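Local coordinates for protein phosphoribosylaminoimidazole carboxylase, ATPase subunit (Thermus thermophilus, PDB 3AW8) that probably catalyses the ATP-dependent carboxylation of 5-aminoimidazole ribonucleotide to N5-carboxyaminoimidazole ribonucleotide in purine biosynthesis, and binds AMP in its nucleotide pocket, at residues E41-E46 / L53-E58; Q95-E100 / I170-V175; R99-F104 / V109-F114. All blocks are in the same frame, centred on the assembly; numbering follows the deposited sequence.

Interaction 1: residues E41-E46 / L53-E58; sequences ELVVGE and LLRFAE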
loop_
_atom_site.group_PDB
_atom_site.type_symbol
_atom_site.label_atom_id
_atom_site.label_comp_id
_atom_site.label_asym_id
_atom_site.label_seq_id
_atom_site.Cartn_x
_atom_site.Cartn_y
_atom_site.Cartn_z
ATOM N N GLU A 41 9.589 14.561 -2.953
ATOM C CA GLU A 41 10.411 15.768 -3.020
ATOM C C GLU A 41 10.256 16.500 -1.690
ATOM O O GLU A 41 9.148 16.850 -1.281
ATOM C CB GLU A 41 9.946 16.660 -4.175
ATOM C CG GLU A 41 10.799 17.900 -4.416
ATOM C CD GLU A 41 10.252 18.802 -5.542
ATOM O OE1 GLU A 41 10.818 19.905 -5.742
ATOM O OE2 GLU A 41 9.270 18.419 -6.229
ATOM N N LEU A 42 11.369 16.717 -1.008
ATOM C CA LEU A 42 11.349 17.378 0.282
ATOM C C LEU A 42 12.104 18.693 0.236
ATOM O O LEU A 42 13.273 18.739 -0.153
ATOM C CB LEU A 42 11.958 16.444 1.340
ATOM C CG LEU A 42 12.150 16.837 2.816
ATOM C CD1 LEU A 42 13.584 17.253 3.034
ATOM C CD2 LEU A 42 11.167 17.932 3.238
ATOM N N VAL A 43 11.423 19.764 0.622
ATOM C CA VAL A 43 12.030 21.080 0.653
ATOM C C VAL A 43 12.354 21.348 2.112
ATOM O O VAL A 43 11.455 21.355 2.957
ATOM C CB VAL A 43 11.054 22.161 0.128
ATOM C CG1 VAL A 43 11.636 23.555 0.341
ATOM C CG2 VAL A 43 10.770 21.923 -1.337
ATOM N N VAL A 44 13.633 21.540 2.415
ATOM C CA VAL A 44 14.039 21.812 3.790
ATOM C C VAL A 44 13.908 23.307 4.073
ATOM O O VAL A 44 14.427 24.133 3.320
ATOM C CB VAL A 44 15.502 21.376 4.055
ATOM C CG1 VAL A 44 15.844 21.566 5.526
ATOM C CG2 VAL A 44 15.698 19.921 3.664
ATOM N N GLY A 45 13.201 23.651 5.145
ATOM C CA GLY A 45 13.029 25.046 5.496
ATOM C C GLY A 45 12.053 25.235 6.637
ATOM O O GLY A 45 11.180 24.394 6.846
ATOM N N GLU A 46 12.196 26.330 7.380
ATOM C CA GLU A 46 11.293 26.621 8.494
ATOM C C GLU A 46 9.945 27.025 7.910
ATOM O O GLU A 46 9.891 27.596 6.830
ATOM C CB GLU A 46 11.842 27.769 9.347
ATOM C CG GLU A 46 13.244 27.537 9.898
ATOM C CD GLU A 46 13.284 26.461 10.973
ATOM O OE1 GLU A 46 14.398 26.117 11.429
ATOM O OE2 GLU A 46 12.205 25.960 11.367
ATOM N N LEU A 53 8.673 28.838 2.120
ATOM C CA LEU A 53 7.246 28.608 1.986
ATOM C C LEU A 53 6.785 28.787 0.543
ATOM O O LEU A 53 6.220 27.869 -0.048
ATOM C CB LEU A 53 6.466 29.562 2.895
ATOM C CG LEU A 53 5.332 28.968 3.735
ATOM C CD1 LEU A 53 4.317 30.037 4.035
ATOM C CD2 LEU A 53 4.654 27.852 2.996
ATOM N N LEU A 54 7.032 29.970 -0.024
ATOM C CA LEU A 54 6.626 30.280 -1.400
ATOM C C LEU A 54 7.329 29.430 -2.466
ATOM O O LEU A 54 6.734 29.087 -3.490
ATOM C CB LEU A 54 6.851 31.765 -1.677
ATOM C CG LEU A 54 6.082 32.686 -0.721
ATOM C CD1 LEU A 54 6.482 34.123 -0.975
ATOM C CD2 LEU A 54 4.574 32.503 -0.904
ATOM N N ARG A 55 8.593 29.097 -2.221
ATOM C CA ARG A 55 9.352 28.264 -3.144
ATOM C C ARG A 55 8.676 26.892 -3.220
ATOM O O ARG A 55 8.452 26.351 -4.304
ATOM C CB ARG A 55 10.792 28.118 -2.651
ATOM C CG ARG A 55 11.659 27.234 -3.529
ATOM C CD ARG A 55 13.140 27.319 -3.160
ATOM N NE ARG A 55 13.440 26.862 -1.800
ATOM C CZ ARG A 55 13.708 27.668 -0.772
ATOM N NH1 ARG A 55 13.971 27.153 0.423
ATOM N NH2 ARG A 55 13.718 28.989 -0.933
ATOM N N PHE A 56 8.337 26.343 -2.056
ATOM C CA PHE A 56 7.677 25.046 -1.969
ATOM C C PHE A 56 6.274 25.067 -2.591
ATOM O O PHE A 56 5.795 24.061 -3.113
ATOM C CB PHE A 56 7.626 24.609 -0.484
ATOM C CG PHE A 56 6.373 23.862 -0.086
ATOM C CD1 PHE A 56 5.229 24.551 0.298
ATOM C CD2 PHE A 56 6.337 22.465 -0.111
ATOM C CE1 PHE A 56 4.063 23.874 0.652
ATOM C CE2 PHE A 56 5.171 21.771 0.241
ATOM C CZ PHE A 56 4.027 22.483 0.625
ATOM N N ALA A 57 5.619 26.220 -2.565
ATOM C CA ALA A 57 4.265 26.300 -3.097
ATOM C C ALA A 57 4.132 26.365 -4.614
ATOM O O ALA A 57 3.063 26.089 -5.146
ATOM C CB ALA A 57 3.538 27.474 -2.467
ATOM N N GLU A 58 5.211 26.703 -5.309
ATOM C CA GLU A 58 5.172 26.834 -6.765
ATOM C C GLU A 58 4.639 25.616 -7.501
ATOM O O GLU A 58 5.034 24.488 -7.234
ATOM C CB GLU A 58 6.568 27.184 -7.301
ATOM C CG GLU A 58 7.519 25.997 -7.459
ATOM C CD GLU A 58 7.324 25.259 -8.784
ATOM O OE1 GLU A 58 7.828 24.117 -8.917
ATOM O OE2 GLU A 58 6.673 25.829 -9.696
#

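Interaction 2: residues Q95-E100 / I170-V175; sequences QDRLRE and ILEGFV. With AMP (adenosine monophosphate), chain C.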
loop_
_atom_site.group_PDB
_atom_site.type_symbol
_atom_site.label_atom_id
_atom_site.label_comp_id
_atom_site.label_asym_id
_atom_site.label_seq_id
_atom_site.Cartn_x
_atom_site.Cartn_y
_atom_site.Cartn_z
ATOM N N GLN A 95 -5.598 23.979 17.682
ATOM C CA GLN A 95 -4.349 24.314 18.344
ATOM C C GLN A 95 -4.500 25.047 19.682
ATOM O O GLN A 95 -3.506 25.418 20.310
ATOM C CB GLN A 95 -3.451 25.111 17.388
ATOM C CG GLN A 95 -3.025 24.340 16.142
ATOM C CD GLN A 95 -1.927 25.047 15.346
ATOM O OE1 GLN A 95 -1.955 26.265 15.171
ATOM N NE2 GLN A 95 -0.965 24.278 14.849
ATOM N N ASP A 96 -5.736 25.248 20.127
ATOM C CA ASP A 96 -5.982 25.914 21.406
ATOM C C ASP A 96 -7.016 25.105 22.180
ATOM O O ASP A 96 -8.184 25.041 21.780
ATOM C CB ASP A 96 -6.515 27.324 21.182
ATOM C CG ASP A 96 -6.591 28.121 22.465
ATOM O OD1 ASP A 96 -6.905 27.529 23.522
ATOM O OD2 ASP A 96 -6.347 29.343 22.410
ATOM N N ARG A 97 -6.597 24.502 23.292
ATOM C CA ARG A 97 -7.501 23.667 24.083
ATOM C C ARG A 97 -8.829 24.321 24.439
ATOM O O ARG A 97 -9.878 23.672 24.364
ATOM C CB ARG A 97 -6.812 23.180 25.357
ATOM C CG ARG A 97 -5.746 22.132 25.121
ATOM C CD ARG A 97 -5.405 21.424 26.423
ATOM N NE ARG A 97 -4.540 20.259 26.231
ATOM C CZ ARG A 97 -3.257 20.322 25.887
ATOM N NH1 ARG A 97 -2.676 21.501 25.694
ATOM N NH2 ARG A 97 -2.553 19.206 25.737
ATOM N N LEU A 98 -8.793 25.593 24.826
ATOM C CA LEU A 98 -10.020 26.296 25.177
ATOM C C LEU A 98 -10.874 26.508 23.934
ATOM O O LEU A 98 -12.072 26.220 23.932
ATOM C CB LEU A 98 -9.709 27.646 25.827
ATOM C CG LEU A 98 -10.909 28.588 26.021
ATOM C CD1 LEU A 98 -12.058 27.869 26.698
ATOM C CD2 LEU A 98 -10.483 29.776 26.848
ATOM N N ARG A 99 -10.246 27.014 22.877
ATOM C CA ARG A 99 -10.940 27.265 21.622
ATOM C C ARG A 99 -11.537 25.959 21.109
ATOM O O ARG A 99 -12.572 25.953 20.446
ATOM C CB ARG A 99 -9.955 27.854 20.600
ATOM C CG ARG A 99 -10.496 28.063 19.189
ATOM C CD ARG A 99 -11.528 29.162 19.119
ATOM N NE ARG A 99 -11.903 29.451 17.735
ATOM C CZ ARG A 99 -11.088 29.995 16.833
ATOM N NH1 ARG A 99 -9.841 30.318 17.166
ATOM N NH2 ARG A 99 -11.515 30.213 15.595
ATOM N N GLU A 100 -10.884 24.849 21.444
ATOM C CA GLU A 100 -11.327 23.523 21.017
ATOM C C GLU A 100 -12.598 23.106 21.759
ATOM O O GLU A 100 -13.611 22.752 21.143
ATOM C CB GLU A 100 -10.214 22.507 21.281
ATOM C CG GLU A 100 -10.210 21.307 20.361
ATOM C CD GLU A 100 -9.045 20.373 20.643
ATOM O OE1 GLU A 100 -8.756 19.492 19.804
ATOM O OE2 GLU A 100 -8.420 20.522 21.714
ATOM N N ILE A 170 -5.826 26.015 31.003
ATOM C CA ILE A 170 -7.211 25.575 31.070
ATOM C C ILE A 170 -7.392 24.538 32.176
ATOM O O ILE A 170 -6.524 23.689 32.396
ATOM C CB ILE A 170 -7.665 24.981 29.717
ATOM C CG1 ILE A 170 -9.125 24.542 29.802
ATOM C CG2 ILE A 170 -6.766 23.822 29.331
ATOM C CD1 ILE A 170 -9.694 24.080 28.485
ATOM N N LEU A 171 -8.519 24.618 32.874
ATOM C CA LEU A 171 -8.812 23.693 33.962
ATOM C C LEU A 171 -9.880 22.716 33.487
ATOM O O LEU A 171 -10.984 23.117 33.113
ATOM C CB LEU A 171 -9.299 24.474 35.195
ATOM C CG LEU A 171 -9.275 23.861 36.606
ATOM C CD1 LEU A 171 -10.297 22.742 36.722
ATOM C CD2 LEU A 171 -7.875 23.351 36.920
ATOM N N GLU A 172 -9.530 21.434 33.485
ATOM C CA GLU A 172 -10.446 20.383 33.057
ATOM C C GLU A 172 -10.749 19.443 34.208
ATOM O O GLU A 172 -9.847 19.021 34.934
ATOM C CB GLU A 172 -9.852 19.573 31.896
ATOM C CG GLU A 172 -10.030 20.191 30.512
ATOM C CD GLU A 172 -9.538 19.279 29.390
ATOM O OE1 GLU A 172 -9.960 18.099 29.343
ATOM O OE2 GLU A 172 -8.737 19.745 28.549
ATOM N N GLY A 173 -12.023 19.112 34.365
ATOM C CA GLY A 173 -12.408 18.214 35.432
ATOM C C GLY A 173 -12.072 16.777 35.095
ATOM O O GLY A 173 -12.627 16.217 34.148
ATOM N N PHE A 174 -11.155 16.186 35.859
ATOM C CA PHE A 174 -10.748 14.797 35.651
ATOM C C PHE A 174 -11.985 13.959 35.364
ATOM O O PHE A 174 -13.022 14.139 35.998
ATOM C CB PHE A 174 -10.058 14.251 36.903
ATOM C CG PHE A 174 -9.603 12.823 36.776
ATOM C CD1 PHE A 174 -8.295 12.525 36.397
ATOM C CD2 PHE A 174 -10.486 11.772 37.025
ATOM C CE1 PHE A 174 -7.869 11.198 36.268
ATOM C CE2 PHE A 174 -10.073 10.443 36.898
ATOM C CZ PHE A 174 -8.760 10.156 36.518
ATOM N N VAL A 175 -11.884 13.050 34.405
ATOM C CA VAL A 175 -13.021 12.204 34.076
ATOM C C VAL A 175 -12.657 10.722 34.155
ATOM O O VAL A 175 -11.686 10.271 33.547
ATOM C CB VAL A 175 -13.582 12.543 32.666
ATOM C CG1 VAL A 175 -12.497 12.390 31.620
ATOM C CG2 VAL A 175 -14.771 11.652 32.348
HETATM P P AMP C . -3.300 15.019 25.744
HETATM O O1P AMP C . -3.194 14.475 24.363
HETATM O O2P AMP C . -4.836 15.420 26.049
HETATM O O3P AMP C . -2.363 16.321 25.880
HETATM O "O5'" AMP C . -2.801 13.902 26.816
HETATM C "C5'" AMP C . -3.666 12.755 26.722
HETATM C "C4'" AMP C . -3.400 11.806 27.907
HETATM O "O4'" AMP C . -3.766 12.428 29.183
HETATM C "C3'" AMP C . -4.215 10.505 27.787
HETATM O "O3'" AMP C . -3.412 9.377 28.157
HETATM C "C2'" AMP C . -5.417 10.704 28.721
HETATM O "O2'" AMP C . -5.780 9.476 29.366
HETATM C "C1'" AMP C . -4.968 11.787 29.728
HETATM N N9 AMP C . -6.043 12.789 29.935
HETATM C C8 AMP C . -6.230 13.950 29.227
HETATM N N7 AMP C . -7.270 14.595 29.673
HETATM C C5 AMP C . -7.821 13.904 30.690
HETATM C C6 AMP C . -8.939 14.098 31.547
HETATM N N6 AMP C . -9.738 15.221 31.419
HETATM N N1 AMP C . -9.206 13.165 32.490
HETATM C C2 AMP C . -8.445 12.070 32.632
HETATM N N3 AMP C . -7.385 11.852 31.847
HETATM C C4 AMP C . -7.041 12.728 30.876
#

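Interaction 3: residues R99-F104 / V109-F114; sequences REKTFF and VPTPPF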
loop_
_atom_site.group_PDB
_atom_site.type_symbol
_atom_site.label_atom_id
_atom_site.label_comp_id
_atom_site.label_asym_id
_atom_site.label_seq_id
_atom_site.Cartn_x
_atom_site.Cartn_y
_atom_site.Cartn_z
ATOM N N ARG A 99 -10.246 27.014 22.877
ATOM C CA ARG A 99 -10.940 27.265 21.622
ATOM C C ARG A 99 -11.537 25.959 21.109
ATOM O O ARG A 99 -12.572 25.953 20.446
ATOM C CB ARG A 99 -9.955 27.854 20.600
ATOM C CG ARG A 99 -10.496 28.063 19.189
ATOM C CD ARG A 99 -11.528 29.162 19.119
ATOM N NE ARG A 99 -11.903 29.451 17.735
ATOM C CZ ARG A 99 -11.088 29.995 16.833
ATOM N NH1 ARG A 99 -9.841 30.318 17.166
ATOM N NH2 ARG A 99 -11.515 30.213 15.595
ATOM N N GLU A 100 -10.884 24.849 21.444
ATOM C CA GLU A 100 -11.327 23.523 21.017
ATOM C C GLU A 100 -12.598 23.106 21.759
ATOM O O GLU A 100 -13.611 22.752 21.143
ATOM C CB GLU A 100 -10.214 22.507 21.281
ATOM C CG GLU A 100 -10.210 21.307 20.361
ATOM C CD GLU A 100 -9.045 20.373 20.643
ATOM O OE1 GLU A 100 -8.756 19.492 19.804
ATOM O OE2 GLU A 100 -8.420 20.522 21.714
ATOM N N LYS A 101 -12.531 23.155 23.086
ATOM C CA LYS A 101 -13.658 22.792 23.936
ATOM C C LYS A 101 -14.893 23.667 23.696
ATOM O O LYS A 101 -16.007 23.154 23.568
ATOM C CB LYS A 101 -13.252 22.882 25.409
ATOM C CG LYS A 101 -12.996 21.550 26.102
ATOM C CD LYS A 101 -11.748 20.864 25.591
ATOM C CE LYS A 101 -11.218 19.853 26.609
ATOM N NZ LYS A 101 -12.213 18.803 26.977
ATOM N N THR A 102 -14.702 24.982 23.639
ATOM C CA THR A 102 -15.829 25.889 23.423
ATOM C C THR A 102 -16.499 25.582 22.096
ATOM O O THR A 102 -17.726 25.540 22.011
ATOM C CB THR A 102 -15.402 27.374 23.409
ATOM O OG1 THR A 102 -14.656 27.651 22.219
ATOM C CG2 THR A 102 -14.554 27.700 24.627
ATOM N N PHE A 103 -15.687 25.366 21.063
ATOM C CA PHE A 103 -16.207 25.058 19.732
ATOM C C PHE A 103 -17.143 23.845 19.744
ATOM O O PHE A 103 -18.269 23.914 19.245
ATOM C CB PHE A 103 -15.045 24.833 18.757
ATOM C CG PHE A 103 -15.466 24.293 17.416
ATOM C CD1 PHE A 103 -15.469 22.921 17.172
ATOM C CD2 PHE A 103 -15.858 25.152 16.396
ATOM C CE1 PHE A 103 -15.854 22.412 15.930
ATOM C CE2 PHE A 103 -16.245 24.651 15.153
ATOM C CZ PHE A 103 -16.243 23.280 14.920
ATOM N N PHE A 104 -16.680 22.734 20.311
ATOM C CA PHE A 104 -17.511 21.536 20.372
ATOM C C PHE A 104 -18.648 21.734 21.362
ATOM O O PHE A 104 -19.767 21.267 21.137
ATOM C CB PHE A 104 -16.674 20.304 20.755
ATOM C CG PHE A 104 -16.038 19.619 19.580
ATOM C CD1 PHE A 104 -14.953 20.191 18.926
ATOM C CD2 PHE A 104 -16.564 18.434 19.087
ATOM C CE1 PHE A 104 -14.405 19.596 17.794
ATOM C CE2 PHE A 104 -16.022 17.829 17.955
ATOM C CZ PHE A 104 -14.939 18.413 17.306
ATOM N N VAL A 109 -22.023 19.087 21.709
ATOM C CA VAL A 109 -21.385 17.821 22.039
ATOM C C VAL A 109 -20.770 17.900 23.437
ATOM O O VAL A 109 -20.096 18.872 23.787
ATOM C CB VAL A 109 -20.290 17.431 20.988
ATOM C CG1 VAL A 109 -20.784 17.729 19.578
ATOM C CG2 VAL A 109 -19.003 18.167 21.262
ATOM N N PRO A 110 -21.019 16.876 24.262
ATOM C CA PRO A 110 -20.511 16.788 25.632
ATOM C C PRO A 110 -18.997 16.939 25.738
ATOM O O PRO A 110 -18.251 16.424 24.910
ATOM C CB PRO A 110 -20.977 15.406 26.078
ATOM C CG PRO A 110 -22.262 15.232 25.334
ATOM C CD PRO A 110 -21.904 15.737 23.958
ATOM N N THR A 111 -18.551 17.651 26.767
ATOM C CA THR A 111 -17.128 17.859 27.009
ATOM C C THR A 111 -16.945 17.881 28.515
ATOM O O THR A 111 -17.847 18.282 29.242
ATOM C CB THR A 111 -16.629 19.218 26.455
ATOM O OG1 THR A 111 -17.055 20.275 27.326
ATOM C CG2 THR A 111 -17.181 19.471 25.057
ATOM N N PRO A 112 -15.777 17.451 29.009
ATOM C CA PRO A 112 -15.562 17.463 30.457
ATOM C C PRO A 112 -15.765 18.881 30.978
ATOM O O PRO A 112 -15.668 19.846 30.219
ATOM C CB PRO A 112 -14.104 17.027 30.596
ATOM C CG PRO A 112 -13.879 16.187 29.385
ATOM C CD PRO A 112 -14.579 16.968 28.305
ATOM N N PRO A 113 -16.072 19.032 32.274
ATOM C CA PRO A 113 -16.251 20.402 32.753
ATOM C C PRO A 113 -14.903 21.104 32.617
ATOM O O PRO A 113 -13.881 20.596 33.089
ATOM C CB PRO A 113 -16.669 20.201 34.207
ATOM C CG PRO A 113 -15.972 18.923 34.583
ATOM C CD PRO A 113 -16.229 18.064 33.373
ATOM N N PHE A 114 -14.901 22.257 31.956
ATOM C CA PHE A 114 -13.671 23.010 31.752
ATOM C C PHE A 114 -13.873 24.490 32.037
ATOM O O PHE A 114 -14.969 25.032 31.854
ATOM C CB PHE A 114 -13.191 22.866 30.310
ATOM C CG PHE A 114 -14.068 23.575 29.311
ATOM C CD1 PHE A 114 -15.223 22.971 28.823
ATOM C CD2 PHE A 114 -13.748 24.856 28.873
ATOM C CE1 PHE A 114 -16.043 23.629 27.916
ATOM C CE2 PHE A 114 -14.561 25.524 27.968
ATOM C CZ PHE A 114 -15.712 24.911 27.486
#

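Interaction 1: residues E41-E46 / L53-E58
Val43 and Phe56, their CA atoms 6.4 Å apart, mark where strand 41-44 and helix 53-57 come nearest. The short axes approach to 9.3 Å and run almost antiparallel, at 165°, as expected when the chain leaves a strand, turns through a loop and returns as a helix lying over the same sheet. No hydrogen bond links the two segments; the contact is made by a few side chains. Val43 points at the helix and brings both methyls to it: CG2 rests 4.2 Å from Phe56 CB, touching the base of that side chain and not its ring, while CG1 comes within 4.3 Å of Arg55 NH1. With CG1 anti to the backbone N (chi1 172°), the two methyls spread over neighbouring helix residues. Arg55 leaves the helix extended and then bends at chi3 (62°), which brings its guanidinium alongside the C-terminal end of the strand. There the carbonyl oxygen of Val44 lies near the guanidinium plane at its edge, 4.2 Å from Arg55 NH1, too far for a bond. The Phe56 ring turns away from Val43 to pack on Leu28 of the adjacent strand 25-29, and the Leu53 carbonyl oxygen lies at its edge, in its plane. At the other end Glu41 and Glu58 carry like charges, their OE1 atoms 6.1 Å apart. Arg26 probably eases this repulsion, with a salt bridge to Glu58 and a long, weak ion pair to Glu41; it also donates to the Phe56 carbonyl. Strand 41-44, outermost in the chain's four-stranded parallel sheet, is followed by helix 50-57 and then by strand 62-65 at the far side of that sheet, a beta-alpha-beta crossover of the Rossmann-like preATP-grasp domain.

Interaction 2: residues Q95-E100 / I170-V175
Ile170 is the apolar wedge between strand 170-173 and the first turn of the helix that opens at Arg97. Its two branches divide the work. CG2 sits 4.0 Å from Arg97 CD and equally near Arg97 CB, and the isoleucine crosses the arginine chain at about a right angle; CD1, at the end of an extended branch with CG1 anti to the backbone N (chi1 -179°), reaches 4.0 Å from Leu98 CA, against the backbone of the turn. Just before this turn Asp96 is the N-cap, its OD1 accepting weak bonds from the Leu98 and Arg99 amides, while its OD2 forms salt bridges to Arg139 and Arg140. Beyond the packed patch the contact opens toward the nucleotide. Arg97 NE and Glu172 OE2 stay 4.8 Å apart, opposite charges that do not touch: Glu172 OE2 is salt-bridged to Lys137 instead. The arginine runs extended from CG to NE, and its NH2 donates at 2.9 Å to AMP O3P, which lies in the guanidinium plane at its edge; the angle is a rather bent 136°. With an alanine here instead of Ile170, both methyl contacts would go, and the Arg97 stem would probably be freer to swing away from the phosphate. At the C-terminal end of 170-175 Val175 N donates to AMP N1 at 3.3 Å, nearly straight at 166°, and the exposed Phe174 turns one ring face to the base, its CE1 3.8 Å from AMP C2. Glu172 OE1 lies 3.6 Å from AMP N6, a close approach rather than a hydrogen bond. A base read by the backbone just after a strand, with an arginine from a separate helix on the phosphate, is consistent with the nucleotide site of an ATP-grasp enzyme.

Interaction 3: residues R99-F104 / V109-F114
The ring face of Phe114 meets CB and CG of Lys101 because of the phenylalanine's first torsion: its CG stands between its own backbone N and carbonyl carbon (chi1 70°), which lays the ring against Lys101. Lys101 CB thus sits over the middle of the Phe114 ring, 3.7 Å from the centroid and only 6° off the normal, a clear CH-pi contact, and Lys101 CG follows at 3.8 Å from Phe114 CD1. The lysine chain and the phenylalanine run past one another, pointing opposite ways. Thr102 CG2 lies 4.0 Å from Phe114 CE2, and the Pro112 carbonyl oxygen is in the ring plane at its edge. That oxygen also accepts from Thr111 OG1 at 3.2 Å, the donor standing above the carbonyl plane, while Thr111 CG2 leans toward the Lys101 carbonyl. Nearer the helix's C-terminal end, Val109 N gives a nearly straight hydrogen bond to Phe104 O, 3.2 Å long, tying the loop to the helix, and Val109 CG2 meets the Phe104 ring at its edge, in plane. Phe104 also stacks on Phe256. Beyond CG the lysine bends at chi2 (69°) and again at chi4, crosses Pro112 at about a right angle with NZ beside that proline's CD, and ends with a weak bond from NZ to the Phe256 carbonyl and a long, weak ion pair to Glu172. The chemistry implies a division along one side chain: CB and CG packed on an aromatic face, and an ammonium that probably lends some positive charge beside Glu172 of the AMP pocket.

In the fold
Interactions 2 and 3 share helix 97-107 and residues Arg99 and Glu100, and their centres lie 7 Å apart; Phe114 packs against Leu98, and Gly173 N is probably hydrogen-bonded to Pro113 O, so strand, loop and helix meet round one nucleotide pocket. Interaction 2 supplies several of the AMP contacts, while 99-104 / 109-114 is a larger, mostly apolar and aromatic join that sends Lys101 toward that pocket. Interaction 1 stands apart, about 34 Å from interaction 2 between centres, at the outermost strand of the preATP-grasp sheet. It is more exposed, with a single buried residue among those touching and its charged groups at the surface, and lies far from the AMP pocket.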